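Local coordinates for protein phospholipase C-beta (PLC-beta) (Sepia officinalis, PDB 3QR0) that belongs to the phospholipase C-beta family, multidomain proteins that join PH, EF-hand, TIM-barrel-like and C2 domains in one chain, here with a bound calcium ion, at residues F28-E33 / E118-V123; R71-A76 / K104-C109. All coordinates share one frame; numbering follows the deposited sequence.

Contact 1 (F28-E33 / E118-V123); sequences FLKWEE and EWTHLV
Backbone pairing joins strand 28-31 to strand 118-123 in antiparallel fashion, the N-to-C directions of the two short segments 144° apart. L29 and V123 form a hydrogen-bonded pair: L29 N reaches V123 O at 2.9 Å, on a lone pair in the carbonyl plane, and V123 N returns the bond to L29 O at 2.8 Å. K30 and L122 form the next, non-hydrogen-bonded pair, and W31 N donates to H121 O at 3.2 Å from above the carbonyl plane.

The aromatic contact lies on the face that carries L29, W31, H121 and V123. W31 holds CG in the crowded position between backbone N and carbonyl carbon (chi1 61°), which lays the indole across H121. H121 CB sits over its five-membered ring, 3.6 Å from the centroid in a CH-pi contact, while the six-membered ring and the imidazole form an offset stack with planes 21° apart. Both strands belong to the antiparallel sheet of the PH domain, where strand 26-31, the first, lies beside strand 118-124, the last; I87 of helix 85-93 also touches W31.

Apolar contacts on the other face are made by L122, whose CD2 lies against K30 CB while its CB approaches F28 CD1 at 3.8 Å. The F28 ring in turn makes an edge-to-face contact with W133.

Water completes the polar links. One molecule donates to W31 O and accepts from H121 N and from K30 NZ, brought round by a bend at the last torsion of the lysine chain. A second, in the indole plane, accepts from W31 NE1 at 2.9 Å and donates to L122 O. A third donates to E33 OE1 and makes a weak bond to H121 NE2; E33 OE2 forms a salt bridge with K80.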
ATOM      1  N   PHE A  28       7.293  -1.247  31.417  1.00 28.92           N
ATOM      2  CA  PHE A  28       8.128  -0.266  30.723  1.00 28.34           C
ATOM      3  C   PHE A  28       8.009   1.075  31.415  1.00 28.69           C
ATOM      4  O   PHE A  28       6.982   1.372  32.019  1.00 28.47           O
ATOM      5  CB  PHE A  28       7.663  -0.063  29.281  1.00 27.30           C
ATOM      6  CG  PHE A  28       7.871  -1.249  28.380  1.00 26.24           C
ATOM      7  CD1 PHE A  28       8.985  -1.320  27.551  1.00 26.06           C
ATOM      8  CD2 PHE A  28       6.927  -2.265  28.320  1.00 26.60           C
ATOM      9  CE1 PHE A  28       9.172  -2.399  26.696  1.00 25.61           C
ATOM     10  CE2 PHE A  28       7.103  -3.353  27.469  1.00 26.11           C
ATOM     11  CZ  PHE A  28       8.232  -3.419  26.656  1.00 25.98           C
ATOM     12  N   LEU A  29       9.053   1.892  31.316  1.00 29.04           N
ATOM     13  CA  LEU A  29       8.930   3.301  31.662  1.00 29.65           C
ATOM     14  C   LEU A  29       8.603   4.055  30.383  1.00 28.89           C
ATOM     15  O   LEU A  29       9.289   3.899  29.376  1.00 28.25           O
ATOM     16  CB  LEU A  29      10.209   3.855  32.293  1.00 30.52           C
ATOM     17  CG  LEU A  29      10.519   3.415  33.724  1.00 32.46           C
ATOM     18  CD1 LEU A  29      11.750   4.163  34.253  1.00 33.92           C
ATOM     19  CD2 LEU A  29       9.335   3.622  34.670  1.00 33.22           C
ATOM     20  N   LYS A  30       7.538   4.851  30.426  1.00 29.16           N
ATOM     21  CA  LYS A  30       7.108   5.647  29.279  1.00 28.90           C
ATOM     22  C   LYS A  30       7.456   7.110  29.519  1.00 29.53           C
ATOM     23  O   LYS A  30       7.226   7.629  30.604  1.00 29.64           O
ATOM     24  CB  LYS A  30       5.600   5.490  29.083  1.00 28.78           C
ATOM     25  CG  LYS A  30       5.035   6.223  27.887  1.00 28.64           C
ATOM     26  CD  LYS A  30       3.529   6.048  27.807  1.00 29.17           C
ATOM     27  CE  LYS A  30       2.998   6.501  26.454  1.00 28.68           C
ATOM     28  NZ  LYS A  30       3.244   7.949  26.231  1.00 28.44           N
ATOM     29  N   TRP A  31       8.002   7.772  28.500  1.00 29.87           N
ATOM     30  CA  TRP A  31       8.338   9.194  28.591  1.00 30.63           C
ATOM     31  C   TRP A  31       8.011   9.912  27.280  1.00 30.95           C
ATOM     32  O   TRP A  31       7.800   9.271  26.250  1.00 30.25           O
ATOM     33  CB  TRP A  31       9.816   9.374  28.950  1.00 30.85           C
ATOM     34  CG  TRP A  31      10.757   8.800  27.936  1.00 29.52           C
ATOM     35  CD1 TRP A  31      11.141   7.494  27.819  1.00 28.78           C
ATOM     36  CD2 TRP A  31      11.434   9.512  26.893  1.00 27.99           C
ATOM     37  NE1 TRP A  31      12.007   7.350  26.765  1.00 27.68           N
ATOM     38  CE2 TRP A  31      12.207   8.574  26.182  1.00 27.59           C
ATOM     39  CE3 TRP A  31      11.450  10.853  26.485  1.00 28.40           C
ATOM     40  CZ2 TRP A  31      12.992   8.930  25.085  1.00 27.37           C
ATOM     41  CZ3 TRP A  31      12.233  11.209  25.397  1.00 27.70           C
ATOM     42  CH2 TRP A  31      12.997  10.248  24.710  1.00 27.37           C
ATOM     43  N   GLU A  32       7.963  11.239  27.338  1.00 32.29           N
ATOM     44  CA  GLU A  32       7.634  12.075  26.182  1.00 33.11           C
ATOM     45  C   GLU A  32       8.687  13.149  25.971  1.00 33.65           C
ATOM     46  O   GLU A  32       9.253  13.659  26.931  1.00 34.22           O
ATOM     47  CB  GLU A  32       6.298  12.778  26.404  1.00 33.51           C
ATOM     48  CG  GLU A  32       5.092  11.871  26.403  1.00 35.01           C
ATOM     49  CD  GLU A  32       3.802  12.641  26.629  1.00 36.97           C
ATOM     50  OE1 GLU A  32       3.754  13.847  26.290  1.00 38.02           O
ATOM     51  OE2 GLU A  32       2.833  12.039  27.139  1.00 39.08           O
ATOM     52  N   GLU A  33       8.932  13.502  24.713  1.00 34.11           N
ATOM     53  CA  GLU A  33       9.761  14.663  24.390  1.00 35.18           C
ATOM     54  C   GLU A  33       9.072  15.935  24.866  1.00 35.43           C
ATOM     55  O   GLU A  33       7.853  16.078  24.718  1.00 35.32           O
ATOM     56  CB  GLU A  33       9.999  14.766  22.882  1.00 35.29           C
ATOM     57  CG  GLU A  33      11.009  13.790  22.328  1.00 37.22           C
ATOM     58  CD  GLU A  33      11.154  13.903  20.820  1.00 40.14           C
ATOM     59  OE1 GLU A  33      10.121  13.954  20.118  1.00 42.43           O
ATOM     60  OE2 GLU A  33      12.302  13.928  20.327  1.00 43.10           O
ATOM     61  N   GLU A 118       3.486  10.363  14.875  1.00 25.39           N
ATOM     62  CA  GLU A 118       3.580  10.592  16.300  1.00 26.03           C
ATOM     63  C   GLU A 118       4.443   9.469  16.866  1.00 25.62           C
ATOM     64  O   GLU A 118       4.683   8.465  16.194  1.00 24.14           O
ATOM     65  CB  GLU A 118       2.190  10.674  16.933  1.00 26.98           C
ATOM     66  CG  GLU A 118       1.432  11.923  16.437  1.00 29.71           C
ATOM     67  CD  GLU A 118       0.049  12.101  17.038  1.00 33.66           C
ATOM     68  OE1 GLU A 118      -0.562  11.105  17.469  1.00 37.13           O
ATOM     69  OE2 GLU A 118      -0.441  13.254  17.059  1.00 37.26           O
ATOM     70  N   TRP A 119       4.942   9.671  18.078  1.00 25.58           N
ATOM     71  CA  TRP A 119       5.986   8.826  18.630  1.00 25.75           C
ATOM     72  C   TRP A 119       5.662   8.409  20.059  1.00 26.11           C
ATOM     73  O   TRP A 119       5.117   9.194  20.838  1.00 26.20           O
ATOM     74  CB  TRP A 119       7.328   9.569  18.599  1.00 25.89           C
ATOM     75  CG  TRP A 119       7.783   9.915  17.223  1.00 26.17           C
ATOM     76  CD1 TRP A 119       7.397  10.996  16.476  1.00 26.94           C
ATOM     77  CD2 TRP A 119       8.706   9.179  16.416  1.00 26.97           C
ATOM     78  NE1 TRP A 119       8.020  10.972  15.251  1.00 26.75           N
ATOM     79  CE2 TRP A 119       8.828   9.867  15.187  1.00 26.88           C
ATOM     80  CE3 TRP A 119       9.443   8.003  16.609  1.00 27.61           C
ATOM     81  CZ2 TRP A 119       9.653   9.419  14.159  1.00 27.27           C
ATOM     82  CZ3 TRP A 119      10.273   7.563  15.591  1.00 27.88           C
ATOM     83  CH2 TRP A 119      10.369   8.270  14.377  1.00 27.77           C
ATOM     84  N   THR A 120       6.009   7.165  20.388  1.00 25.75           N
ATOM     85  CA  THR A 120       5.891   6.637  21.742  1.00 25.89           C
ATOM     86  C   THR A 120       7.266   6.107  22.153  1.00 25.73           C
ATOM     87  O   THR A 120       7.902   5.366  21.393  1.00 25.02           O
ATOM     88  CB  THR A 120       4.834   5.514  21.802  1.00 26.07           C
ATOM     89  OG1 THR A 120       3.576   6.018  21.329  1.00 26.71           O
ATOM     90  CG2 THR A 120       4.669   4.982  23.223  1.00 27.06           C
ATOM     91  N   HIS A 121       7.726   6.499  23.340  1.00 25.68           N
ATOM     92  CA  HIS A 121       9.070   6.169  23.802  1.00 25.74           C
ATOM     93  C   HIS A 121       9.007   5.375  25.100  1.00 25.97           C
ATOM     94  O   HIS A 121       8.331   5.778  26.049  1.00 25.66           O
ATOM     95  CB  HIS A 121       9.892   7.433  24.029  1.00 26.32           C
ATOM     96  CG  HIS A 121       9.934   8.353  22.850  1.00 26.29           C
ATOM     97  ND1 HIS A 121      10.689   8.089  21.726  1.00 27.11           N
ATOM     98  CD2 HIS A 121       9.325   9.540  22.626  1.00 27.34           C
ATOM     99  CE1 HIS A 121      10.541   9.078  20.860  1.00 27.54           C
ATOM    100  NE2 HIS A 121       9.717   9.969  21.381  1.00 26.58           N
ATOM    101  N   LEU A 122       9.737   4.261  25.131  1.00 25.50           N
ATOM    102  CA  LEU A 122       9.674   3.308  26.238  1.00 25.86           C
ATOM    103  C   LEU A 122      11.064   2.853  26.647  1.00 25.96           C
ATOM    104  O   LEU A 122      11.962   2.803  25.810  1.00 25.32           O
ATOM    105  CB  LEU A 122       8.878   2.079  25.812  1.00 25.71           C
ATOM    106  CG  LEU A 122       7.458   2.331  25.320  1.00 25.57           C
ATOM    107  CD1 LEU A 122       6.884   1.071  24.681  1.00 25.85           C
ATOM    108  CD2 LEU A 122       6.592   2.811  26.471  1.00 25.53           C
ATOM    109  N   VAL A 123      11.226   2.522  27.934  1.00 26.22           N
ATOM    110  CA  VAL A 123      12.431   1.859  28.434  1.00 26.64           C
ATOM    111  C   VAL A 123      12.016   0.512  29.024  1.00 27.06           C
ATOM    112  O   VAL A 123      11.202   0.466  29.950  1.00 27.32           O
ATOM    113  CB  VAL A 123      13.143   2.697  29.516  1.00 27.52           C
ATOM    114  CG1 VAL A 123      14.461   2.031  29.939  1.00 27.81           C
ATOM    115  CG2 VAL A 123      13.386   4.126  29.023  1.00 27.09           C
TER
HETATM  116  O   HOH W   1       5.888   8.208  24.739  1.00 27.74           O
HETATM  117  O   HOH W   2       2.146   7.419  23.131  1.00 30.72           O
HETATM  118  O   HOH W   3      13.102   5.217  25.201  1.00 27.44           O
HETATM  119  O   HOH W   4       7.985  12.603  20.064  1.00 35.63           O

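Contact 2 (R71-A76 / K104-C109); sequences RDIRCA and KCVTIC
A classic beta bulge marks one end of this antiparallel pair in the PH-domain sheet, where strand 70-75 runs along strand 105-110. R71 and D72 both face C109, and their amides converge on one acceptor: R71 N lies 2.8 Å and D72 N 3.2 Å from C109 O. Regular pairing follows, with R74 and T107 exchanging two nearly equal bonds, R74 N to T107 O and T107 N to R74 O. At the far end the A76 N to C105 O bond is longer and more bent (140° at the hydrogen).

I73, V106 and I108 share the face covered by helix 127-141. I73 has CG1 anti to the backbone N (chi1 176°), putting CG1 3.6 Å from V106 CG1 and laying CD1 alongside I108 CG1. On the other face, R74 grips D72 side-on in a salt bridge, with NE 2.8 Å and NH2 3.1 Å from the single atom D72 OD2, which stays close to the guanidinium plane. D72 OD1 and R74 NH2 have further salt-bridge partners in K406 and E354. C109 SG packs against D72 CB at 3.6 Å and lies over one face of the R74 guanidinium.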
ATOM      1  N   ARG A  71       4.007   2.274  12.286  1.00 21.02           N
ATOM      2  CA  ARG A  71       4.899   2.339  11.126  1.00 20.96           C
ATOM      3  C   ARG A  71       6.226   1.655  11.381  1.00 20.91           C
ATOM      4  O   ARG A  71       6.783   0.999  10.502  1.00 21.10           O
ATOM      5  CB  ARG A  71       5.140   3.802  10.744  1.00 21.07           C
ATOM      6  CG  ARG A  71       3.876   4.543  10.334  1.00 21.82           C
ATOM      7  CD  ARG A  71       3.311   4.008   9.042  1.00 22.43           C
ATOM      8  NE  ARG A  71       1.981   4.534   8.746  1.00 23.24           N
ATOM      9  CZ  ARG A  71       1.327   4.333   7.605  1.00 22.45           C
ATOM     10  NH1 ARG A  71       1.870   3.626   6.622  1.00 21.90           N
ATOM     11  NH2 ARG A  71       0.120   4.854   7.441  1.00 22.95           N
ATOM     12  N   ASP A  72       6.745   1.818  12.587  1.00 21.38           N
ATOM     13  CA  ASP A  72       7.973   1.157  12.957  1.00 21.87           C
ATOM     14  C   ASP A  72       8.067   1.047  14.468  1.00 22.11           C
ATOM     15  O   ASP A  72       7.425   1.802  15.199  1.00 21.73           O
ATOM     16  CB  ASP A  72       9.177   1.930  12.408  1.00 21.86           C
ATOM     17  CG  ASP A  72      10.387   1.039  12.143  1.00 23.80           C
ATOM     18  OD1 ASP A  72      10.355  -0.175  12.459  1.00 24.90           O
ATOM     19  OD2 ASP A  72      11.387   1.564  11.613  1.00 25.86           O
ATOM     20  N   ILE A  73       8.850   0.072  14.909  1.00 22.41           N
ATOM     21  CA  ILE A  73       9.250  -0.048  16.293  1.00 23.04           C
ATOM     22  C   ILE A  73      10.720  -0.430  16.266  1.00 23.65           C
ATOM     23  O   ILE A  73      11.122  -1.332  15.524  1.00 23.68           O
ATOM     24  CB  ILE A  73       8.378  -1.057  17.087  1.00 23.28           C
ATOM     25  CG1 ILE A  73       8.903  -1.215  18.516  1.00 23.64           C
ATOM     26  CG2 ILE A  73       8.284  -2.397  16.367  1.00 23.33           C
ATOM     27  CD1 ILE A  73       7.935  -1.917  19.449  1.00 23.67           C
ATOM     28  N   ARG A  74      11.519   0.297  17.045  1.00 23.95           N
ATOM     29  CA  ARG A  74      12.976   0.166  17.026  1.00 24.54           C
ATOM     30  C   ARG A  74      13.503   0.005  18.435  1.00 25.33           C
ATOM     31  O   ARG A  74      12.904   0.501  19.384  1.00 24.99           O
ATOM     32  CB  ARG A  74      13.606   1.416  16.418  1.00 24.46           C
ATOM     33  CG  ARG A  74      13.203   1.669  14.997  1.00 24.27           C
ATOM     34  CD  ARG A  74      13.402   3.108  14.581  1.00 23.33           C
ATOM     35  NE  ARG A  74      12.646   3.362  13.361  1.00 23.86           N
ATOM     36  CZ  ARG A  74      12.439   4.560  12.823  1.00 23.84           C
ATOM     37  NH1 ARG A  74      12.960   5.655  13.368  1.00 24.43           N
ATOM     38  NH2 ARG A  74      11.712   4.649  11.718  1.00 23.97           N
ATOM     39  N   CYS A  75      14.633  -0.678  18.567  1.00 26.32           N
ATOM     40  CA  CYS A  75      15.257  -0.858  19.869  1.00 27.71           C
ATOM     41  C   CYS A  75      16.765  -0.714  19.779  1.00 28.42           C
ATOM     42  O   CYS A  75      17.329  -0.635  18.688  1.00 27.96           O
ATOM     43  CB  CYS A  75      14.888  -2.221  20.457  1.00 28.16           C
ATOM     44  SG  CYS A  75      15.550  -3.643  19.542  1.00 31.01           S
ATOM     45  N   ALA A  76      17.406  -0.666  20.946  1.00 29.51           N
ATOM     46  CA  ALA A  76      18.861  -0.590  21.038  1.00 30.62           C
ATOM     47  C   ALA A  76      19.400   0.623  20.276  1.00 30.76           C
ATOM     48  O   ALA A  76      18.897   1.738  20.452  1.00 30.43           O
ATOM     49  CB  ALA A  76      19.491  -1.893  20.549  1.00 30.77           C
ATOM     50  N   LYS A 104      18.085  -0.832  26.406  1.00 30.26           N
ATOM     51  CA  LYS A 104      16.736  -1.047  26.942  1.00 29.51           C
ATOM     52  C   LYS A 104      15.640  -0.211  26.267  1.00 28.48           C
ATOM     53  O   LYS A 104      14.451  -0.439  26.507  1.00 28.06           O
ATOM     54  CB  LYS A 104      16.718  -0.752  28.440  1.00 30.28           C
ATOM     55  CG  LYS A 104      17.637  -1.643  29.247  1.00 30.84           C
ATOM     56  CD  LYS A 104      17.490  -1.428  30.742  1.00 30.98           C
ATOM     57  CE  LYS A 104      18.129  -0.140  31.207  1.00 31.25           C
ATOM     58  NZ  LYS A 104      18.319  -0.153  32.682  1.00 29.33           N
ATOM     59  N   CYS A 105      16.033   0.749  25.436  1.00 27.68           N
ATOM     60  CA  CYS A 105      15.081   1.688  24.837  1.00 26.98           C
ATOM     61  C   CYS A 105      14.336   1.113  23.635  1.00 25.93           C
ATOM     62  O   CYS A 105      14.911   0.402  22.815  1.00 24.86           O
ATOM     63  CB  CYS A 105      15.786   2.986  24.432  1.00 26.96           C
ATOM     64  SG  CYS A 105      16.238   3.992  25.860  1.00 29.86           S
ATOM     65  N   VAL A 106      13.046   1.444  23.559  1.00 25.20           N
ATOM     66  CA  VAL A 106      12.188   1.071  22.451  1.00 24.50           C
ATOM     67  C   VAL A 106      11.440   2.321  21.993  1.00 24.22           C
ATOM     68  O   VAL A 106      10.869   3.037  22.813  1.00 23.97           O
ATOM     69  CB  VAL A 106      11.162  -0.007  22.858  1.00 24.69           C
ATOM     70  CG1 VAL A 106      10.165  -0.269  21.715  1.00 23.61           C
ATOM     71  CG2 VAL A 106      11.873  -1.287  23.256  1.00 24.91           C
ATOM     72  N   THR A 107      11.454   2.571  20.685  1.00 23.81           N
ATOM     73  CA  THR A 107      10.791   3.733  20.093  1.00 23.62           C
ATOM     74  C   THR A 107       9.778   3.248  19.072  1.00 23.01           C
ATOM     75  O   THR A 107      10.106   2.431  18.218  1.00 22.32           O
ATOM     76  CB  THR A 107      11.804   4.643  19.373  1.00 23.51           C
ATOM     77  OG1 THR A 107      12.801   5.077  20.294  1.00 24.97           O
ATOM     78  CG2 THR A 107      11.124   5.858  18.776  1.00 23.58           C
ATOM     79  N   ILE A 108       8.551   3.746  19.176  1.00 22.90           N
ATOM     80  CA  ILE A 108       7.491   3.387  18.243  1.00 22.78           C
ATOM     81  C   ILE A 108       7.068   4.644  17.490  1.00 22.98           C
ATOM     82  O   ILE A 108       6.881   5.699  18.100  1.00 22.49           O
ATOM     83  CB  ILE A 108       6.269   2.798  18.975  1.00 22.97           C
ATOM     84  CG1 ILE A 108       6.688   1.664  19.915  1.00 24.06           C
ATOM     85  CG2 ILE A 108       5.230   2.291  17.972  1.00 21.05           C
ATOM     86  CD1 ILE A 108       5.551   1.123  20.782  1.00 25.23           C
ATOM     87  N   CYS A 109       6.949   4.550  16.168  1.00 23.38           N
ATOM     88  CA  CYS A 109       6.305   5.619  15.409  1.00 24.08           C
ATOM     89  C   CYS A 109       5.046   5.116  14.730  1.00 23.31           C
ATOM     90  O   CYS A 109       4.996   3.997  14.209  1.00 23.19           O
ATOM     91  CB  CYS A 109       7.247   6.277  14.402  1.00 24.40           C
ATOM     92  SG  CYS A 109       7.981   5.202  13.191  1.00 28.18           S
TER

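Both contacts lie in the antiparallel sheet of the PH domain, their centres about 9 Å apart. Contact 2 is nested along the chain inside the loop closed by contact 1, so the order is 28-33, 71-76, 104-109, 118-123. Strands 105-110 and 118-124, consecutive in sequence, are also neighbours in the sheet and carry the pairing from one contact to the other: T120 O meets I108 N and L122 O meets V106 N, each at 2.8 Å in a probable hydrogen bond. The W119 ring packs on T107 and C109. With this pairing between them, the contacts line up strands 26-31, 118-124, 105-110 and 70-75 in that order across the sheet, 70-75 being outermost on that side.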